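Local coordinates for bacterioferritin (Mycobacterium smegmatis str. MC2 155, PDB 3BKN), which probably stores iron, oxidising Fe(2+) with dioxygen at a ferroxidase centre and depositing it as Fe(3+) mineral inside a hollow shell of 24 heme-binding subunits, at residues Q14-L19 with R73-R78; T20-Y25 with A46-E51. All coordinates share one frame; numbering follows the deposited sequence.

Contact 1. Residues Q14-L19 with R73-R78; sequences QLTSEL and RLFSLR. With ZN (zinc ion), chain M.
Thr16 O and Phe75 N both grip the hydroxyl OG1 of Thr20, the carbonyl accepting from it and the amide donating to it, which pins the loop to the helix one turn beyond Thr16. The loop belongs to the long connection between helices 38-64 and 83-110 of the ferritin four-helix bundle, and here it runs beside helix 5-34. One face of the Phe75 ring receives Thr16 CG2, almost over its centre, 3.4 Å from the centroid and 8° off the normal, a CH-pi contact. Thr16 OG1 lies anti to the carbonyl carbon (chi1 -68°), which leaves CG2 anti to the backbone N and over the ring. At the ring edge, in its plane, Ser17 OG comes 3.4 Å from Phe75 CE2, and it has a weak hydrogen bond from Arg100. Further along, Leu74 CD2 packs 4.0 Å from Leu19 CB. The backbone N of Leu77 and O of Phe75 are bound by Gln72 of a second subunit, placing the loop at a subunit interface. The helix's inner side serves the metal site: Glu18 OE1 binds zinc, while Gln14 NE2 donates to Glu18 OE2 at 2.9 Å, arriving 42° out of the carboxylate plane.

Contact 2. Residues T20-Y25 with A46-E51; sequences TAINQY and AESFEE. With ZN (zinc ion), chain M; ZN (zinc ion), chain N; HEM (protoporphyrin IX containing Fe), chain T.
The Tyr25 ring carries Glu47 CB over one face, a CH-pi contact 4.0 Å from the ring centroid and displaced toward the rim. Glu51 OE2 approaches the same ring obliquely, 3.7 Å from Tyr25 CE2, and its carboxylate plane is turned only 15° from that of the ring. Tyr25 OH hydrogen-bonds Glu94 OE2, another zinc ligand. The second flat group, Phe49, whose CB points away from 20-25, meets the heme with HEM C4A in plane at its edge and HEM C2A oblique to it, 3.4 Å from Phe49 CE1. Between the helices, Ser48 OG donates to Ile22 O at 3.1 Å, in the carbonyl plane on a lone pair, with a C=O...OG angle of 129°; OG anti to the serine N directs it across the gap. The Ile22 and Glu51 side chains run antiparallel alongside one another, Ile22 CG1 3.7 Å from Glu51 CB, and Ile22 CD1 continues to the heme. Ala21 CB packs 3.7 Å from Glu51 CG. Thus flanked by apolar groups and an aromatic ring, the bent Glu51 chain presents one oxygen to each metal: OE1 binds the zinc shared with Glu18, His54 and Glu127, OE2 the zinc shared with Glu94, Glu127 and His130. The segments run nearly antiparallel (165°, axes 8.2 Å apart), and Glu51 bridging two metals, with ligands from all four long helices, marks the ferritin-type dinuclear centre, here holding zinc.

Both contacts use helix 5-34 but different sides and consecutive turns of it. Contact 2 is core, all its touching residues buried between two bundle helices; contact 1 is partly buried, with a loop lying along the outside of the bundle and Arg73 exposed. Their chemistry differs accordingly: contact 1 combines apolar and ring packing with backbone polar groups of the loop, some held by a second subunit, whereas contact 2 centres on a metal-bridging carboxylate. Metal and heme reach contact 1 as well, through Glu18 and Leu19, but not at its loop. The two meet at one zinc, bound by Glu18 OE1 and Glu51 OE1. Further ties are the probable hydrogen bond from Arg78 N to Gln24 OE1 and the packing of Leu74 on Thr20 and Leu77 on Gln24.

Contact 1. Residues Q14-L19 with R73-R78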
loop_
_atom_site.group_PDB
_atom_site.type_symbol
_atom_site.label_atom_id
_atom_site.label_comp_id
_atom_site.label_asym_id
_atom_site.label_seq_id
_atom_site.Cartn_x
_atom_site.Cartn_y
_atom_site.Cartn_z
ATOM N N GLN A 14 -34.337 -43.260 -3.095
ATOM C CA GLN A 14 -33.750 -42.188 -2.315
ATOM C C GLN A 14 -33.914 -40.831 -2.996
ATOM O O GLN A 14 -34.210 -39.816 -2.331
ATOM C CB GLN A 14 -32.286 -42.425 -2.081
ATOM C CG GLN A 14 -31.685 -41.449 -1.084
ATOM C CD GLN A 14 -32.429 -41.443 0.256
ATOM O OE1 GLN A 14 -33.174 -42.389 0.573
ATOM N NE2 GLN A 14 -32.246 -40.371 1.039
ATOM N N LEU A 15 -33.712 -40.802 -4.319
ATOM C CA LEU A 15 -33.942 -39.586 -5.102
ATOM C C LEU A 15 -35.344 -39.048 -4.866
ATOM O O LEU A 15 -35.506 -37.830 -4.712
ATOM C CB LEU A 15 -33.744 -39.819 -6.616
ATOM C CG LEU A 15 -33.834 -38.579 -7.485
ATOM C CD1 LEU A 15 -32.838 -37.503 -7.057
ATOM C CD2 LEU A 15 -33.511 -38.990 -8.822
ATOM N N THR A 16 -36.349 -39.938 -4.856
ATOM C CA THR A 16 -37.704 -39.475 -4.667
ATOM C C THR A 16 -37.817 -38.832 -3.311
ATOM O O THR A 16 -38.420 -37.756 -3.193
ATOM C CB THR A 16 -38.729 -40.585 -4.839
ATOM O OG1 THR A 16 -38.737 -40.964 -6.213
ATOM C CG2 THR A 16 -40.157 -40.107 -4.451
ATOM N N SER A 17 -37.215 -39.455 -2.298
ATOM C CA SER A 17 -37.195 -38.859 -0.933
ATOM C C SER A 17 -36.550 -37.464 -0.887
ATOM O O SER A 17 -37.125 -36.555 -0.269
ATOM C CB SER A 17 -36.501 -39.746 0.102
ATOM O OG SER A 17 -37.440 -40.507 0.820
ATOM N N GLU A 18 -35.392 -37.284 -1.535
ATOM C CA GLU A 18 -34.814 -35.951 -1.596
ATOM C C GLU A 18 -35.711 -34.947 -2.339
ATOM O O GLU A 18 -35.822 -33.773 -1.928
ATOM C CB GLU A 18 -33.423 -35.891 -2.225
ATOM C CG GLU A 18 -32.510 -36.938 -1.837
ATOM C CD GLU A 18 -31.988 -36.819 -0.435
ATOM O OE1 GLU A 18 -32.093 -35.753 0.194
ATOM O OE2 GLU A 18 -31.421 -37.820 0.031
ATOM N N LEU A 19 -36.322 -35.352 -3.439
ATOM C CA LEU A 19 -37.066 -34.365 -4.163
ATOM C C LEU A 19 -38.238 -33.952 -3.322
ATOM O O LEU A 19 -38.683 -32.806 -3.428
ATOM C CB LEU A 19 -37.558 -34.851 -5.497
ATOM C CG LEU A 19 -36.437 -35.204 -6.418
ATOM C CD1 LEU A 19 -37.023 -36.022 -7.530
ATOM C CD2 LEU A 19 -35.762 -33.985 -6.923
ATOM N N ARG A 73 -41.709 -38.334 -9.846
ATOM C CA ARG A 73 -42.469 -38.875 -8.727
ATOM C C ARG A 73 -42.134 -38.083 -7.498
ATOM O O ARG A 73 -40.980 -37.771 -7.288
ATOM C CB ARG A 73 -42.084 -40.340 -8.595
ATOM C CG ARG A 73 -42.669 -41.114 -7.473
ATOM C CD ARG A 73 -42.147 -42.542 -7.514
ATOM N NE ARG A 73 -42.915 -43.354 -6.580
ATOM C CZ ARG A 73 -42.806 -44.670 -6.487
ATOM N NH1 ARG A 73 -41.951 -45.317 -7.282
ATOM N NH2 ARG A 73 -43.558 -45.334 -5.613
ATOM N N LEU A 74 -43.156 -37.710 -6.719
ATOM C CA LEU A 74 -42.997 -37.148 -5.339
ATOM C C LEU A 74 -43.764 -37.989 -4.324
ATOM O O LEU A 74 -44.789 -38.567 -4.665
ATOM C CB LEU A 74 -43.559 -35.732 -5.239
ATOM C CG LEU A 74 -42.790 -34.512 -5.754
ATOM C CD1 LEU A 74 -43.691 -33.294 -5.630
ATOM C CD2 LEU A 74 -41.446 -34.288 -5.018
ATOM N N PHE A 75 -43.290 -38.058 -3.081
ATOM C CA PHE A 75 -44.086 -38.690 -2.028
ATOM C C PHE A 75 -45.064 -37.660 -1.511
ATOM O O PHE A 75 -45.112 -36.554 -2.026
ATOM C CB PHE A 75 -43.213 -39.221 -0.902
ATOM C CG PHE A 75 -42.295 -40.347 -1.303
ATOM C CD1 PHE A 75 -42.753 -41.406 -2.116
ATOM C CD2 PHE A 75 -40.965 -40.380 -0.819
ATOM C CE1 PHE A 75 -41.911 -42.490 -2.470
ATOM C CE2 PHE A 75 -40.094 -41.443 -1.154
ATOM C CZ PHE A 75 -40.573 -42.516 -1.986
ATOM N N SER A 76 -45.868 -38.012 -0.518
ATOM C CA SER A 76 -46.832 -37.058 0.053
ATOM C C SER A 76 -46.188 -36.007 0.914
ATOM O O SER A 76 -45.535 -36.334 1.887
ATOM C CB SER A 76 -47.804 -37.772 0.944
ATOM O OG SER A 76 -48.760 -38.376 0.126
ATOM N N LEU A 77 -46.374 -34.743 0.580
ATOM C CA LEU A 77 -45.906 -33.683 1.443
ATOM C C LEU A 77 -46.703 -33.641 2.738
ATOM O O LEU A 77 -47.908 -33.772 2.720
ATOM C CB LEU A 77 -46.062 -32.354 0.735
ATOM C CG LEU A 77 -45.031 -32.191 -0.349
ATOM C CD1 LEU A 77 -45.528 -31.154 -1.297
ATOM C CD2 LEU A 77 -43.791 -31.733 0.348
ATOM N N ARG A 78 -46.032 -33.465 3.861
ATOM C CA ARG A 78 -46.708 -33.155 5.116
ATOM C C ARG A 78 -46.441 -31.701 5.383
ATOM O O ARG A 78 -45.300 -31.291 5.642
ATOM C CB ARG A 78 -46.164 -34.007 6.244
ATOM C CG ARG A 78 -46.073 -35.452 5.839
ATOM C CD ARG A 78 -45.300 -36.306 6.825
ATOM N NE ARG A 78 -44.790 -37.487 6.126
ATOM C CZ ARG A 78 -44.504 -38.646 6.702
ATOM N NH1 ARG A 78 -44.670 -38.778 8.018
ATOM N NH2 ARG A 78 -44.067 -39.659 5.965
HETATM ZN ZN ZN M . -31.190 -35.666 1.927
#

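Contact 2. Residues T20-Y25 with A46-E51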
loop_
_atom_site.group_PDB
_atom_site.type_symbol
_atom_site.label_atom_id
_atom_site.label_comp_id
_atom_site.label_asym_id
_atom_site.label_seq_id
_atom_site.Cartn_x
_atom_site.Cartn_y
_atom_site.Cartn_z
ATOM N N THR A 20 -38.731 -34.869 -2.485
ATOM C CA THR A 20 -39.865 -34.579 -1.622
ATOM C C THR A 20 -39.413 -33.717 -0.490
ATOM O O THR A 20 -40.102 -32.760 -0.152
ATOM C CB THR A 20 -40.475 -35.828 -1.013
ATOM O OG1 THR A 20 -40.875 -36.738 -2.048
ATOM C CG2 THR A 20 -41.678 -35.445 -0.216
ATOM N N ALA A 21 -38.270 -34.049 0.107
ATOM C CA ALA A 21 -37.699 -33.184 1.144
ATOM C C ALA A 21 -37.416 -31.747 0.632
ATOM O O ALA A 21 -37.689 -30.790 1.331
ATOM C CB ALA A 21 -36.475 -33.799 1.808
ATOM N N ILE A 22 -36.927 -31.574 -0.590
ATOM C CA ILE A 22 -36.685 -30.209 -1.067
ATOM C C ILE A 22 -37.969 -29.383 -0.941
ATOM O O ILE A 22 -37.947 -28.285 -0.381
ATOM C CB ILE A 22 -36.273 -30.172 -2.529
ATOM C CG1 ILE A 22 -34.924 -30.789 -2.707
ATOM C CG2 ILE A 22 -36.309 -28.721 -3.114
ATOM C CD1 ILE A 22 -34.728 -31.239 -4.120
ATOM N N ASN A 23 -39.069 -29.922 -1.472
ATOM C CA ASN A 23 -40.322 -29.216 -1.498
ATOM C C ASN A 23 -40.839 -29.005 -0.077
ATOM O O ASN A 23 -41.281 -27.902 0.274
ATOM C CB ASN A 23 -41.308 -29.949 -2.397
ATOM C CG ASN A 23 -40.921 -29.852 -3.900
ATOM O OD1 ASN A 23 -39.742 -29.618 -4.243
ATOM N ND2 ASN A 23 -41.903 -30.046 -4.791
ATOM N N GLN A 24 -40.714 -30.025 0.778
ATOM C CA GLN A 24 -41.298 -29.905 2.108
ATOM C C GLN A 24 -40.601 -28.828 2.907
ATOM O O GLN A 24 -41.273 -27.931 3.441
ATOM C CB GLN A 24 -41.322 -31.222 2.856
ATOM C CG GLN A 24 -42.371 -31.232 3.975
ATOM C CD GLN A 24 -42.535 -32.630 4.584
ATOM O OE1 GLN A 24 -43.195 -33.514 3.988
ATOM N NE2 GLN A 24 -41.925 -32.846 5.758
ATOM N N TYR A 25 -39.270 -28.913 2.976
ATOM C CA TYR A 25 -38.452 -27.889 3.628
ATOM C C TYR A 25 -38.624 -26.512 3.006
ATOM O O TYR A 25 -38.863 -25.528 3.711
ATOM C CB TYR A 25 -36.990 -28.249 3.550
ATOM C CG TYR A 25 -36.539 -29.298 4.525
ATOM C CD1 TYR A 25 -36.540 -29.036 5.910
ATOM C CD2 TYR A 25 -36.055 -30.510 4.090
ATOM C CE1 TYR A 25 -36.111 -29.961 6.814
ATOM C CE2 TYR A 25 -35.605 -31.466 4.990
ATOM C CZ TYR A 25 -35.623 -31.186 6.353
ATOM O OH TYR A 25 -35.156 -32.121 7.294
ATOM N N ALA A 46 -31.879 -23.368 4.489
ATOM C CA ALA A 46 -30.599 -24.062 4.316
ATOM C C ALA A 46 -30.800 -25.566 4.272
ATOM O O ALA A 46 -30.229 -26.220 3.447
ATOM C CB ALA A 46 -29.624 -23.666 5.393
ATOM N N GLU A 47 -31.648 -26.121 5.130
ATOM C CA GLU A 47 -31.946 -27.547 5.058
ATOM C C GLU A 47 -32.465 -27.957 3.668
ATOM O O GLU A 47 -32.067 -28.999 3.118
ATOM C CB GLU A 47 -32.885 -27.964 6.191
ATOM C CG GLU A 47 -32.350 -27.589 7.588
ATOM C CD GLU A 47 -31.220 -28.495 8.064
ATOM O OE1 GLU A 47 -30.617 -29.178 7.213
ATOM O OE2 GLU A 47 -30.936 -28.535 9.289
ATOM N N SER A 48 -33.323 -27.130 3.094
ATOM C CA SER A 48 -33.807 -27.304 1.731
ATOM C C SER A 48 -32.661 -27.394 0.698
ATOM O O SER A 48 -32.682 -28.257 -0.184
ATOM C CB SER A 48 -34.724 -26.125 1.371
ATOM O OG SER A 48 -35.500 -26.463 0.258
ATOM N N PHE A 49 -31.664 -26.502 0.788
ATOM C CA PHE A 49 -30.565 -26.520 -0.176
ATOM C C PHE A 49 -29.706 -27.776 -0.015
ATOM O O PHE A 49 -29.210 -28.332 -0.983
ATOM C CB PHE A 49 -29.731 -25.261 -0.085
ATOM C CG PHE A 49 -30.447 -24.032 -0.494
ATOM C CD1 PHE A 49 -31.261 -24.021 -1.589
ATOM C CD2 PHE A 49 -30.266 -22.850 0.189
ATOM C CE1 PHE A 49 -31.916 -22.864 -1.993
ATOM C CE2 PHE A 49 -30.924 -21.687 -0.215
ATOM C CZ PHE A 49 -31.756 -21.717 -1.326
ATOM N N GLU A 50 -29.553 -28.231 1.215
ATOM C CA GLU A 50 -28.841 -29.467 1.460
ATOM C C GLU A 50 -29.551 -30.615 0.791
ATOM O O GLU A 50 -28.886 -31.475 0.257
ATOM C CB GLU A 50 -28.651 -29.743 2.960
ATOM C CG GLU A 50 -27.143 -29.900 3.324
ATOM C CD GLU A 50 -26.882 -30.552 4.672
ATOM O OE1 GLU A 50 -26.919 -29.822 5.705
ATOM O OE2 GLU A 50 -26.613 -31.782 4.676
ATOM N N GLU A 51 -30.884 -30.620 0.780
ATOM C CA GLU A 51 -31.602 -31.637 0.051
ATOM C C GLU A 51 -31.411 -31.499 -1.427
ATOM O O GLU A 51 -31.263 -32.501 -2.107
ATOM C CB GLU A 51 -33.070 -31.655 0.372
ATOM C CG GLU A 51 -33.349 -31.908 1.790
ATOM C CD GLU A 51 -32.666 -33.140 2.380
ATOM O OE1 GLU A 51 -32.042 -33.932 1.640
ATOM O OE2 GLU A 51 -32.731 -33.312 3.616
HETATM ZN ZN ZN M . -31.190 -35.666 1.927
HETATM ZN ZN ZN N . -32.196 -34.226 5.354
HETATM C CHA HEM T . -30.614 -23.423 -5.736
HETATM C CHB HEM T . -35.426 -23.038 -5.106
HETATM C CHC HEM T . -35.915 -27.597 -6.625
HETATM C CHD HEM T . -31.099 -28.084 -7.111
HETATM C C1A HEM T . -31.933 -22.847 -5.464
HETATM C C2A HEM T . -32.097 -21.458 -5.054
HETATM C C3A HEM T . -33.533 -21.357 -4.870
HETATM C C4A HEM T . -34.009 -22.702 -5.193
HETATM C CMA HEM T . -34.344 -20.175 -4.447
HETATM C CAA HEM T . -31.044 -20.403 -4.882
HETATM C CBA HEM T . -30.070 -20.526 -6.045
HETATM C CGA HEM T . -29.871 -19.233 -6.800
HETATM O O1A HEM T . -30.745 -18.871 -7.612
HETATM O O2A HEM T . -28.825 -18.583 -6.600
HETATM C C1B HEM T . -36.032 -24.311 -5.451
HETATM C C2B HEM T . -37.481 -24.507 -5.406
HETATM C C3B HEM T . -37.530 -25.874 -5.876
HETATM C C4B HEM T . -36.241 -26.272 -6.125
HETATM C CMB HEM T . -38.570 -23.562 -4.998
HETATM C CAB HEM T . -38.751 -26.680 -6.040
HETATM C CBB HEM T . -38.911 -27.788 -5.340
HETATM C C1C HEM T . -34.625 -28.182 -6.939
HETATM C C2C HEM T . -34.498 -29.558 -7.439
HETATM C C3C HEM T . -33.071 -29.693 -7.589
HETATM C C4C HEM T . -32.527 -28.394 -7.168
HETATM C CMC HEM T . -35.517 -30.607 -7.742
HETATM C CAC HEM T . -32.420 -30.925 -8.071
HETATM C CBC HEM T . -31.133 -31.056 -7.930
HETATM C C1D HEM T . -30.514 -26.806 -6.724
HETATM C C2D HEM T . -29.083 -26.582 -6.767
HETATM C C3D HEM T . -29.001 -25.188 -6.359
HETATM C C4D HEM T . -30.295 -24.804 -6.140
HETATM C CMD HEM T . -28.006 -27.560 -7.145
HETATM C CAD HEM T . -27.770 -24.356 -6.190
HETATM C CBD HEM T . -26.770 -25.169 -5.386
HETATM C CGD HEM T . -26.516 -24.574 -4.027
HETATM O O1D HEM T . -26.733 -25.279 -3.025
HETATM O O2D HEM T . -26.088 -23.413 -3.957
HETATM N NA HEM T . -33.056 -23.576 -5.535
HETATM N NB HEM T . -35.320 -25.357 -5.887
HETATM N NC HEM T . -33.480 -27.517 -6.784
HETATM N ND HEM T . -31.232 -25.737 -6.366
HETATM FE FE HEM T . -33.263 -25.552 -6.115
#